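D-galactonate dehydratase family member RspA (Pantoea ananatis, PDB 3T6C) catalyses, slowly and with magnesium, the dehydration of D-gluconate to 2-dehydro-3-deoxy-D-gluconate, and probably has no significant role in D-gluconate breakdown in the cell. Local coordinates at residues 37-42 with 384-389; 55-60 with 125-130; 73-78 with 111-116; 337-342 with 368-373; 80-85 with 95-100. All blocks are in the same frame, centred on the assembly; numbering follows the deposited sequence. Where two conformers were deposited one is given.

Interaction 1. Residues 37-42 with 384-389; sequences TAPGGI and REVFPG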
# COMPACT_ATOMS: atom_id res chain seq x y z
N THR A 37 -34.97 19.00 30.91
CA THR A 37 -34.99 18.84 32.37
C THR A 37 -33.58 18.56 32.93
O THR A 37 -32.76 18.03 32.22
CB THR A 37 -36.01 17.71 32.79
OG1 THR A 37 -36.12 17.66 34.21
CG2 THR A 37 -35.60 16.31 32.30
N ALA A 38 -33.33 18.92 34.19
CA ALA A 38 -32.00 18.76 34.75
C ALA A 38 -31.98 18.18 36.19
O ALA A 38 -31.40 18.81 37.06
CB ALA A 38 -31.26 20.12 34.71
N PRO A 39 -32.54 16.99 36.40
CA PRO A 39 -32.72 16.53 37.80
C PRO A 39 -31.40 16.15 38.45
O PRO A 39 -31.30 16.18 39.68
CB PRO A 39 -33.64 15.29 37.67
CG PRO A 39 -34.33 15.46 36.25
CD PRO A 39 -33.22 16.12 35.41
N GLY A 40 -30.41 15.78 37.64
CA GLY A 40 -29.08 15.47 38.14
C GLY A 40 -28.09 16.64 38.13
O GLY A 40 -26.91 16.47 38.43
N GLY A 41 -28.58 17.84 37.86
CA GLY A 41 -27.75 19.03 37.84
C GLY A 41 -27.08 19.25 36.49
O GLY A 41 -26.21 20.12 36.37
N ILE A 42 -27.52 18.49 35.48
CA ILE A 42 -26.96 18.54 34.13
C ILE A 42 -28.11 18.59 33.15
O ILE A 42 -29.07 17.80 33.25
CB ILE A 42 -26.07 17.31 33.84
CG1 ILE A 42 -24.85 17.34 34.76
CG2 ILE A 42 -25.55 17.33 32.37
CD1 ILE A 42 -24.10 16.08 34.75
N ARG A 384 -33.76 9.37 39.57
CA ARG A 384 -34.50 8.12 39.70
C ARG A 384 -36.02 8.32 39.86
O ARG A 384 -36.80 7.48 39.44
CB ARG A 384 -33.91 7.28 40.83
CG ARG A 384 -32.52 6.73 40.48
CD ARG A 384 -31.89 5.90 41.59
NE ARG A 384 -30.63 5.36 41.03
CZ ARG A 384 -30.54 4.21 40.34
NH1 ARG A 384 -31.61 3.43 40.18
NH2 ARG A 384 -29.38 3.82 39.82
N GLU A 385 -36.40 9.41 40.52
CA GLU A 385 -37.78 9.81 40.67
C GLU A 385 -38.38 10.31 39.36
O GLU A 385 -39.49 9.92 38.99
CB GLU A 385 -37.83 10.95 41.69
CG GLU A 385 -39.23 11.40 42.06
CD GLU A 385 -39.34 11.77 43.54
OE1 GLU A 385 -40.41 11.57 44.08
OE2 GLU A 385 -38.35 12.22 44.15
N VAL A 386 -37.66 11.20 38.68
CA VAL A 386 -38.14 11.78 37.40
C VAL A 386 -38.20 10.74 36.28
O VAL A 386 -39.07 10.80 35.43
CB VAL A 386 -37.29 12.98 36.97
CG1 VAL A 386 -37.68 13.46 35.57
CG2 VAL A 386 -37.52 14.16 37.98
N PHE A 387 -37.31 9.76 36.35
CA PHE A 387 -37.28 8.69 35.35
C PHE A 387 -37.46 7.32 35.99
O PHE A 387 -36.49 6.61 36.18
CB PHE A 387 -35.94 8.73 34.58
CG PHE A 387 -35.72 9.98 33.77
CD1 PHE A 387 -35.10 11.11 34.35
CD2 PHE A 387 -36.08 10.02 32.43
CE1 PHE A 387 -34.87 12.28 33.57
CE2 PHE A 387 -35.86 11.13 31.66
CZ PHE A 387 -35.25 12.28 32.23
N PRO A 388 -38.70 6.92 36.29
CA PRO A 388 -38.89 5.59 36.89
C PRO A 388 -38.39 4.48 35.97
O PRO A 388 -38.61 4.53 34.75
CB PRO A 388 -40.42 5.48 37.05
CG PRO A 388 -40.86 6.93 37.14
CD PRO A 388 -39.95 7.69 36.22
N GLY A 389 -37.70 3.49 36.55
CA GLY A 389 -37.11 2.42 35.73
C GLY A 389 -35.60 2.43 35.60
O GLY A 389 -35.05 1.62 34.88
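Thr37, closing the strand 29-37, reaches Phe387 with its methyl: Thr37 CG2 lies 4.0 Å from Phe387 CZ, the far end of the ring, the two side chains arriving from opposite directions. With OG1 anti to the backbone N (chi1 -174°), the hydroxyl is left to bind Ala415 O, and the methyl turns to the aromatic ring. Ala38 opens a type I turn that runs to Gly41 and is closed by the bond from Gly41 N to Ala38 O. Pro39, second in that turn, carries the rest of the contact. Its CG sits 3.9 Å from Val386 CG2 and almost as close to Val386 CB and CG1, so the proline ring rests against the forked end of the valine and crosses it at about a right angle. Pro39 CG also meets the rim of the Phe387 ring, near its plane, 4.2 Å from Phe387 CE1. Leu44 and Val46 of the next strand and Pro355 and Ile356 of helix 355-367 also pack on Phe387. All four touching residues are buried and meet through carbon alone, which implies that shape and exclusion of water join this N-terminal-domain turn to the end of helix 381-386 in the C-terminal domain.

Interaction 2. Residues 55-60 with 125-130; sequences GLYGLG and KGKQAG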
# COMPACT_ATOMS: atom_id res chain seq x y z
N GLY A 55 -52.12 5.46 26.07
CA GLY A 55 -51.08 4.99 26.95
C GLY A 55 -49.81 4.43 26.33
O GLY A 55 -48.89 4.15 27.07
N LEU A 56 -49.78 4.26 25.00
CA LEU A 56 -48.61 3.72 24.31
C LEU A 56 -47.84 4.91 23.74
O LEU A 56 -48.33 5.63 22.85
CB LEU A 56 -49.02 2.79 23.19
CG LEU A 56 -47.91 2.31 22.25
CD1 LEU A 56 -46.73 1.68 22.98
CD2 LEU A 56 -48.46 1.30 21.26
N TYR A 57 -46.65 5.15 24.28
CA TYR A 57 -45.81 6.26 23.80
C TYR A 57 -44.37 5.80 23.91
O TYR A 57 -44.07 4.78 24.55
CB TYR A 57 -46.01 7.53 24.61
CG TYR A 57 -45.87 7.36 26.13
CD1 TYR A 57 -44.62 7.34 26.74
CD2 TYR A 57 -46.99 7.12 26.90
CE1 TYR A 57 -44.49 7.16 28.12
CE2 TYR A 57 -46.88 6.95 28.29
CZ TYR A 57 -45.61 6.96 28.87
OH TYR A 57 -45.50 6.78 30.23
N GLY A 58 -43.49 6.43 23.15
CA GLY A 58 -42.07 6.15 23.26
C GLY A 58 -41.26 7.30 23.87
O GLY A 58 -41.55 8.46 23.59
N LEU A 59 -40.13 6.97 24.48
CA LEU A 59 -39.21 7.97 24.98
C LEU A 59 -37.83 7.77 24.38
O LEU A 59 -37.36 6.64 24.18
CB LEU A 59 -39.09 7.86 26.51
CG LEU A 59 -40.40 8.08 27.28
CD1 LEU A 59 -40.12 7.78 28.79
CD2 LEU A 59 -40.94 9.49 27.09
N GLY A 60 -37.14 8.87 24.14
CA GLY A 60 -35.79 8.83 23.60
C GLY A 60 -34.91 9.93 24.15
O GLY A 60 -35.40 10.94 24.69
N LYS A 125 -41.70 0.10 19.68
CA LYS A 125 -41.63 -1.27 19.12
C LYS A 125 -41.60 -2.31 20.22
O LYS A 125 -42.31 -3.31 20.16
CB LYS A 125 -40.39 -1.38 18.22
CG LYS A 125 -40.23 -2.77 17.50
CD LYS A 125 -41.19 -2.94 16.28
CE LYS A 125 -40.90 -1.90 15.17
NZ LYS A 125 -41.40 -2.41 13.88
N GLY A 126 -40.80 -2.08 21.26
CA GLY A 126 -40.77 -3.06 22.36
C GLY A 126 -42.10 -3.07 23.10
O GLY A 126 -42.60 -4.13 23.48
N LYS A 127 -42.72 -1.91 23.32
CA LYS A 127 -43.98 -1.93 24.00
C LYS A 127 -45.06 -2.64 23.16
O LYS A 127 -45.88 -3.36 23.72
CB LYS A 127 -44.41 -0.51 24.37
CG LYS A 127 -43.55 0.10 25.50
CD LYS A 127 -43.79 1.63 25.57
CE LYS A 127 -43.04 2.19 26.79
NZ LYS A 127 -43.24 3.69 26.94
N GLN A 128 -45.05 -2.42 21.85
CA GLN A 128 -45.97 -3.13 20.94
C GLN A 128 -45.76 -4.65 21.03
O GLN A 128 -46.73 -5.45 21.05
CB GLN A 128 -45.74 -2.64 19.52
CG GLN A 128 -46.59 -3.32 18.48
CD GLN A 128 -46.22 -2.85 17.10
OE1 GLN A 128 -45.05 -2.50 16.84
NE2 GLN A 128 -47.18 -2.88 16.18
N ALA A 129 -44.50 -5.05 21.09
CA ALA A 129 -44.14 -6.46 21.16
C ALA A 129 -44.35 -7.05 22.54
O ALA A 129 -44.29 -8.29 22.70
CB ALA A 129 -42.65 -6.67 20.78
N GLY A 130 -44.47 -6.19 23.56
CA GLY A 130 -44.45 -6.67 24.94
C GLY A 130 -43.08 -7.19 25.40
O GLY A 130 -43.02 -8.04 26.30
O HOH W 1 -46.15 3.60 26.98
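The residue before strand 57-61 faces the last turn of helix 108-129, Leu56 and Lys127 being nearest at 7.3 Å between CA atoms; Lys127 spans the gap. Its side chain is extended beyond CG and passes Leu56, which runs in the opposite direction; Leu56 CD1 is pressed against Lys127 CB at 3.5 Å, tighter than usual for two carbons. At the far end Lys127 NZ donates to Tyr57 O at 2.8 Å. The C=O...N angle is 148° and the donor stands 32° out of the carbonyl plane. Water 1 takes a second bond from Lys127 NZ (2.9 Å), accepts from Tyr57 N and donates to Gly55 O, so it ties the lysine to the backbone on both sides of Leu56. Tyr57 CG lies between its own N and carbonyl carbon (chi1 52°), which folds the ring back beside the ammonium group. An off-centre cation-pi contact results, Lys127 NZ lying 3.9 Å from Tyr57 CE1, while water 1 sits over the centre of one face. The phenol OH is bound by Asp409, and Lys48 makes a further cation-pi contact with the ring. Asp123 is a long, weak ion-pair partner of Lys127. Beyond the lysine, Gly130 with its positive phi ends the helix in a Schellman motif, and Ala129 packs on Ala129 of the second subunit. The contact joins an outer strand of the three-stranded antiparallel sheet to a helix of the alpha+beta N-terminal capping domain, a domain found throughout the enolase superfamily.

Interaction 3. Residues 73-78 with 111-116; sequences SAIDEY and NNALSG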
# COMPACT_ATOMS: atom_id res chain seq x y z
N SER A 73 -34.90 22.96 18.86
CA SER A 73 -35.44 23.45 17.60
C SER A 73 -35.41 22.37 16.50
O SER A 73 -36.38 22.14 15.77
CB SER A 73 -34.61 24.66 17.12
OG SER A 73 -35.17 25.21 15.95
N ALA A 74 -34.29 21.68 16.39
CA ALA A 74 -34.13 20.64 15.35
C ALA A 74 -35.21 19.56 15.47
O ALA A 74 -35.63 18.93 14.47
CB ALA A 74 -32.69 20.02 15.40
N ILE A 75 -35.68 19.31 16.69
CA ILE A 75 -36.80 18.38 16.91
C ILE A 75 -38.16 19.09 16.69
O ILE A 75 -38.94 18.70 15.79
CB ILE A 75 -36.76 17.79 18.32
CG1 ILE A 75 -35.45 16.98 18.52
CG2 ILE A 75 -38.02 16.93 18.55
CD1 ILE A 75 -35.11 16.73 20.00
N ASP A 76 -38.43 20.12 17.49
CA ASP A 76 -39.78 20.71 17.49
C ASP A 76 -40.19 21.35 16.18
O ASP A 76 -41.36 21.29 15.81
CB ASP A 76 -39.90 21.76 18.58
CG ASP A 76 -39.94 21.14 19.99
OD1 ASP A 76 -40.05 19.90 20.14
OD2 ASP A 76 -39.87 21.89 20.98
N GLU A 77 -39.26 22.00 15.50
CA GLU A 77 -39.62 22.72 14.28
C GLU A 77 -39.53 21.85 13.05
O GLU A 77 -40.12 22.20 12.01
CB GLU A 77 -38.72 23.96 14.09
CG GLU A 77 -38.79 25.00 15.22
CD GLU A 77 -40.19 25.53 15.52
OE1 GLU A 77 -41.09 25.45 14.65
OE2 GLU A 77 -40.38 26.03 16.64
N TYR A 78 -38.81 20.73 13.14
CA TYR A 78 -38.52 19.91 11.94
C TYR A 78 -38.93 18.43 12.08
O TYR A 78 -39.89 17.98 11.41
CB TYR A 78 -37.02 20.05 11.55
CG TYR A 78 -36.67 21.48 11.26
CD1 TYR A 78 -36.97 22.05 10.01
CD2 TYR A 78 -36.06 22.30 12.23
CE1 TYR A 78 -36.70 23.35 9.75
CE2 TYR A 78 -35.76 23.63 11.97
CZ TYR A 78 -36.07 24.14 10.71
OH TYR A 78 -35.77 25.47 10.44
N ASN A 111 -27.77 14.90 14.64
CA ASN A 111 -27.81 13.48 15.02
C ASN A 111 -28.54 13.31 16.35
O ASN A 111 -29.24 12.33 16.53
CB ASN A 111 -26.39 12.91 15.16
CG ASN A 111 -25.64 12.84 13.83
OD1 ASN A 111 -26.15 13.28 12.78
ND2 ASN A 111 -24.41 12.36 13.87
N ASN A 112 -28.37 14.25 17.27
CA ASN A 112 -29.04 14.11 18.56
C ASN A 112 -30.55 14.24 18.42
O ASN A 112 -31.31 13.51 19.07
CB ASN A 112 -28.51 15.15 19.55
CG ASN A 112 -27.33 14.63 20.32
OD1 ASN A 112 -27.52 13.98 21.34
ND2 ASN A 112 -26.11 14.87 19.81
N ALA A 113 -30.99 15.16 17.56
CA ALA A 113 -32.42 15.23 17.28
C ALA A 113 -32.94 13.88 16.72
O ALA A 113 -33.99 13.39 17.13
CB ALA A 113 -32.73 16.36 16.30
N LEU A 114 -32.21 13.29 15.77
CA LEU A 114 -32.57 12.02 15.15
C LEU A 114 -32.59 10.92 16.22
O LEU A 114 -33.48 10.05 16.23
CB LEU A 114 -31.56 11.73 14.03
CG LEU A 114 -31.74 10.43 13.30
CD1 LEU A 114 -33.17 10.33 12.72
CD2 LEU A 114 -30.64 10.43 12.22
N SER A 115 -31.61 10.96 17.14
CA SER A 115 -31.58 9.95 18.22
C SER A 115 -32.81 9.97 19.11
O SER A 115 -33.32 8.92 19.53
CB SER A 115 -30.34 10.25 19.14
OG SER A 115 -30.32 9.35 20.23
N GLY A 116 -33.31 11.17 19.42
CA GLY A 116 -34.44 11.26 20.31
C GLY A 116 -35.63 10.55 19.67
O GLY A 116 -36.37 9.80 20.34
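Ala113 is the centre of this helix-to-helix contact, its methyl directed at helix 68-83 and touching two consecutive residues there. Ile75 CG1 approaches to 3.6 Å from Ala113 CB, and Ala74 CB lies 3.8 Å from the same methyl. The isoleucine does not point straight across from its CB. Instead Ile75 CG1, set anti to the carbonyl carbon (chi1 -62°), carries the longer branch over to helix 108-129, where it also meets Ala113 CA at 3.7 Å. Ile75 CD1 continues along that helix, 4.1 Å from Ala113 CA and towards Gly116, which has no side chain. The backbones come close here, the CA atoms of Ile75 and Ala113 being only 5.4 Å apart. A wider, pi-type turn interrupts the regular alpha-helical spacing at 74-78, beginning at the residues that make the contact. Other faces of the two helices have different neighbours: Leu114 packs on Trp95 and Ala98 of helix 91-100, and Asn112 bonds through OD1 to Ser323 OG. Tyr78, a little further along, bonds through its phenol OH to Tyr69 N and through its backbone O to Asn424 ND2, both of the third subunit. The contact itself consists of three buried apolar side chains, one branched and two single methyls. Its chemistry therefore implies dispersion and close fit, the small alanines being consistent with the short spacing of two helices in the N-terminal domain.

Interaction 4. Residues 337-342 with 368-373; sequences YSELNG and SPNFGI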
# COMPACT_ATOMS: atom_id res chain seq x y z
N TYR A 337 -20.46 -3.64 13.16
CA TYR A 337 -19.26 -3.38 12.36
C TYR A 337 -17.99 -3.60 13.21
O TYR A 337 -17.00 -4.16 12.75
CB TYR A 337 -19.31 -1.93 11.83
CG TYR A 337 -18.47 -1.75 10.59
CD1 TYR A 337 -19.03 -2.02 9.34
CD2 TYR A 337 -17.15 -1.33 10.66
CE1 TYR A 337 -18.29 -1.93 8.19
CE2 TYR A 337 -16.39 -1.26 9.49
CZ TYR A 337 -16.96 -1.57 8.28
OH TYR A 337 -16.21 -1.44 7.12
N SER A 338 -18.05 -3.19 14.47
CA SER A 338 -16.96 -3.42 15.42
C SER A 338 -16.76 -4.90 15.69
O SER A 338 -15.60 -5.42 15.63
CB SER A 338 -17.25 -2.67 16.74
OG SER A 338 -17.34 -1.28 16.48
N GLU A 339 -17.87 -5.62 15.92
CA GLU A 339 -17.82 -7.04 16.23
C GLU A 339 -17.04 -7.81 15.17
O GLU A 339 -16.20 -8.68 15.48
CB GLU A 339 -19.28 -7.56 16.29
CG GLU A 339 -19.40 -9.08 16.54
CD GLU A 339 -20.84 -9.60 16.40
OE1 GLU A 339 -21.80 -8.79 16.38
OE2 GLU A 339 -20.99 -10.82 16.27
N LEU A 340 -17.34 -7.53 13.91
CA LEU A 340 -16.72 -8.30 12.82
C LEU A 340 -15.24 -7.93 12.63
O LEU A 340 -14.51 -8.65 11.95
CB LEU A 340 -17.53 -8.11 11.53
CG LEU A 340 -18.79 -9.01 11.27
CD1 LEU A 340 -19.68 -9.16 12.50
CD2 LEU A 340 -19.61 -8.50 10.08
N ASN A 341 -14.83 -6.79 13.18
CA ASN A 341 -13.41 -6.37 13.23
C ASN A 341 -12.71 -6.69 14.54
O ASN A 341 -11.60 -6.22 14.77
CB ASN A 341 -13.31 -4.86 12.88
CG ASN A 341 -13.43 -4.67 11.39
OD1 ASN A 341 -12.47 -4.98 10.66
ND2 ASN A 341 -14.62 -4.23 10.91
N GLY A 342 -13.38 -7.40 15.45
CA GLY A 342 -12.74 -7.72 16.74
C GLY A 342 -12.62 -6.54 17.69
O GLY A 342 -11.86 -6.60 18.69
N SER A 368 -25.10 -7.38 22.74
CA SER A 368 -23.90 -7.40 21.88
C SER A 368 -22.88 -8.44 22.29
O SER A 368 -22.37 -8.40 23.41
CB SER A 368 -23.18 -6.03 21.98
OG SER A 368 -23.92 -5.03 21.32
N PRO A 369 -22.50 -9.34 21.36
CA PRO A 369 -21.47 -10.30 21.78
C PRO A 369 -20.14 -9.60 22.17
O PRO A 369 -19.42 -10.07 23.06
CB PRO A 369 -21.22 -11.16 20.53
CG PRO A 369 -22.29 -10.83 19.60
CD PRO A 369 -22.98 -9.55 19.99
N ASN A 370 -19.87 -8.49 21.49
CA ASN A 370 -18.66 -7.71 21.64
C ASN A 370 -18.73 -6.61 22.70
O ASN A 370 -18.04 -5.61 22.55
CB ASN A 370 -18.15 -7.16 20.32
CG ASN A 370 -19.14 -6.25 19.68
OD1 ASN A 370 -20.35 -6.49 19.71
ND2 ASN A 370 -18.64 -5.22 19.02
N PHE A 371 -19.66 -6.69 23.63
CA PHE A 371 -19.64 -5.71 24.73
C PHE A 371 -18.27 -5.63 25.40
O PHE A 371 -17.67 -6.68 25.71
CB PHE A 371 -20.65 -6.15 25.80
CG PHE A 371 -20.58 -5.34 27.07
CD1 PHE A 371 -20.90 -3.98 27.09
CD2 PHE A 371 -20.14 -5.96 28.24
CE1 PHE A 371 -20.80 -3.26 28.34
CE2 PHE A 371 -20.03 -5.25 29.44
CZ PHE A 371 -20.39 -3.89 29.45
N GLY A 372 -17.71 -4.41 25.48
CA GLY A 372 -16.50 -4.18 26.29
C GLY A 372 -16.61 -3.76 27.75
O GLY A 372 -16.31 -4.51 28.67
N ILE A 373 -17.20 -2.59 27.96
CA ILE A 373 -17.37 -2.09 29.32
C ILE A 373 -18.45 -1.01 29.27
O ILE A 373 -18.68 -0.43 28.19
CB ILE A 373 -16.02 -1.58 29.91
CG1 ILE A 373 -16.13 -1.39 31.43
CG2 ILE A 373 -15.62 -0.24 29.27
CD1 ILE A 373 -16.35 -2.75 32.17
O HOH W 2 -22.52 -6.42 18.12
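Water 2 joins Glu339 to Asn370, donating to Asn370 OD1 at 2.7 Å and to Glu339 OE1 at 3.0 Å. It thereby links the carboxylate to the amide oxygen, which are not directly bonded to each other. The Asn370 amide lies against the helix at Glu339, with Asn370 CG 3.6 Å from Glu339 CB. The Asn370 torsion places CG between the backbone N and the carbonyl carbon (chi1 61°), and ND2 is carried in close to the helix backbone. Asn370 ND2 and Glu339 N come within 3.2 Å, but both are donors and this is no bond; ND2 gives its hydrogens instead to Val343 O and Ala335 O, which fix the rotation of the amide. Ser338 CB lies 3.7 Å from Asn370 ND2. Glu339 leaves its backbone with CG anti to N (chi1 177°) and stays extended, and the side chain crosses that of Pro369 at about a right angle, Glu339 OE2 lying 3.6 Å from Pro369 CG. The same OE2 forms a salt bridge with Lys333 of the second subunit. Pro369 and Asn370 are the middle residues of a type I turn from Ser368 to Phe371, while Gly342 closes the helix with a Schellman motif. The contact thus sets the C-terminal end of helix 328-340 beside the loop leaving helix 355-367, within the modified TIM barrel of this family. Strand 344-345 lies next to the loop, where Thr345 makes backbone bonds to Asn370 and Ile373, and strand 145-151 packs on Phe371 and Ile373.

Interaction 5. Residues 80-85 with 95-100; sequences APFLIG and WQSAAV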
# COMPACT_ATOMS: atom_id res chain seq x y z
N ALA A 80 -40.45 16.77 14.47
CA ALA A 80 -41.79 16.54 15.02
C ALA A 80 -42.86 16.65 13.89
O ALA A 80 -43.59 15.68 13.66
CB ALA A 80 -42.09 17.53 16.18
N PRO A 81 -42.94 17.79 13.15
CA PRO A 81 -43.96 17.85 12.09
C PRO A 81 -43.74 16.79 11.00
O PRO A 81 -44.71 16.30 10.38
CB PRO A 81 -43.84 19.29 11.53
CG PRO A 81 -42.52 19.83 12.06
CD PRO A 81 -42.28 19.10 13.36
N PHE A 82 -42.48 16.45 10.75
CA PHE A 82 -42.13 15.41 9.75
C PHE A 82 -42.77 14.07 10.11
O PHE A 82 -43.07 13.25 9.22
CB PHE A 82 -40.60 15.29 9.77
CG PHE A 82 -40.03 14.21 8.87
CD1 PHE A 82 -39.59 13.00 9.39
CD2 PHE A 82 -39.82 14.46 7.53
CE1 PHE A 82 -39.01 12.01 8.59
CE2 PHE A 82 -39.25 13.49 6.69
CZ PHE A 82 -38.82 12.26 7.21
N LEU A 83 -42.91 13.79 11.41
CA LEU A 83 -43.40 12.46 11.84
C LEU A 83 -44.90 12.28 11.99
O LEU A 83 -45.41 11.15 11.94
CB LEU A 83 -42.78 12.08 13.19
CG LEU A 83 -41.26 11.91 13.13
CD1 LEU A 83 -40.68 11.90 14.51
CD2 LEU A 83 -40.95 10.60 12.39
N ILE A 84 -45.63 13.38 12.10
CA ILE A 84 -47.01 13.25 12.47
C ILE A 84 -47.77 12.50 11.37
O ILE A 84 -47.60 12.81 10.16
CB ILE A 84 -47.66 14.63 12.73
CG1 ILE A 84 -46.91 15.40 13.82
CG2 ILE A 84 -49.15 14.40 13.10
CD1 ILE A 84 -46.80 14.63 15.13
N GLY A 85 -48.57 11.51 11.78
CA GLY A 85 -49.36 10.67 10.91
C GLY A 85 -48.65 9.45 10.40
O GLY A 85 -49.29 8.62 9.75
N TRP A 95 -35.64 6.45 10.12
CA TRP A 95 -34.28 6.90 10.39
C TRP A 95 -33.63 7.40 9.09
O TRP A 95 -33.05 8.48 9.06
CB TRP A 95 -33.43 5.74 10.97
CG TRP A 95 -32.14 6.27 11.60
CD1 TRP A 95 -31.97 6.68 12.92
CD2 TRP A 95 -30.91 6.53 10.93
NE1 TRP A 95 -30.68 7.16 13.09
CE2 TRP A 95 -30.01 7.06 11.88
CE3 TRP A 95 -30.50 6.36 9.59
CZ2 TRP A 95 -28.71 7.41 11.54
CZ3 TRP A 95 -29.19 6.70 9.26
CH2 TRP A 95 -28.32 7.23 10.23
N GLN A 96 -33.69 6.58 8.01
CA GLN A 96 -33.02 6.97 6.78
C GLN A 96 -33.60 8.25 6.20
O GLN A 96 -32.87 9.14 5.78
CB GLN A 96 -33.19 5.83 5.75
CG GLN A 96 -32.49 4.54 6.13
CD GLN A 96 -30.98 4.67 6.09
OE1 GLN A 96 -30.47 5.50 5.36
NE2 GLN A 96 -30.27 3.85 6.87
N SER A 97 -34.92 8.35 6.18
CA SER A 97 -35.57 9.57 5.65
C SER A 97 -35.40 10.79 6.58
O SER A 97 -35.11 11.91 6.08
CB SER A 97 -37.05 9.29 5.31
OG SER A 97 -37.79 8.94 6.49
N ALA A 98 -35.50 10.61 7.89
CA ALA A 98 -35.31 11.78 8.77
C ALA A 98 -33.86 12.24 8.64
O ALA A 98 -33.60 13.46 8.63
CB ALA A 98 -35.64 11.41 10.22
N ALA A 99 -32.92 11.29 8.51
CA ALA A 99 -31.51 11.63 8.45
C ALA A 99 -31.18 12.58 7.30
O ALA A 99 -30.30 13.41 7.44
CB ALA A 99 -30.64 10.35 8.34
N VAL A 100 -31.82 12.38 6.16
CA VAL A 100 -31.59 13.20 4.98
C VAL A 100 -32.60 14.31 4.76
O VAL A 100 -32.53 14.99 3.74
CB VAL A 100 -31.48 12.34 3.68
CG1 VAL A 100 -30.31 11.33 3.81
CG2 VAL A 100 -32.83 11.64 3.33
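Phe82 extends its ring from helix 68-83 to the side of helix 91-100, touching Ser97 and Ala98 with the outer atoms CZ and CE1. Ser97 OG stands at the ring's edge, 3.5 Å from Phe82 CZ, and Ser97 CB lies in the ring plane. Phe82 CE1 meets Ala98 at two points, CA at 3.7 Å and the methyl CB at 3.8 Å. Setting Phe82 CG anti to the backbone N (chi1 177°) sends the ring outward from its own helix to span the 7.8 Å between the CA atoms of Phe82 and Ala98. In the next shell, the serine hydroxyl is held by Asp93 O one turn back in its helix, and Lys86 makes a cation-pi contact with the Phe82 ring while its NZ bonds to Phe82 O. The Ala98 methyl also packs on Leu114 of helix 108-129. Further out, Asn424 of the third subunit packs on Phe82, and Met429 of that subunit on Ser97. Between the segments the contact is one of van der Waals packing, with the ring's outer carbons against Ala98 and against a hydroxyl already engaged within its helix; its chemistry is consistent with the ring's shape, rather than polar pairing, setting the fit between the two helices here.

In the fold
From the N terminus, the turn at 37-42 opens the longest loop, which interaction 1 closes only at 384-389, joining the N-terminal domain to the end of helix 381-386. Every other contact nests inside it. Interaction 2 closes strand 57-61 onto helix 108-129 and encloses interaction 3, which in turn encloses interaction 5; none of them cross. Interactions 3 and 5 share helix 68-83 and touch, with centres about 9 Å apart, so helices 68-83, 91-100 and 108-129 pack as one group. Interaction 4 follows in series within the barrel domain, about 30 Å from interaction 1 between centres and on the opposite side of the chain's centre.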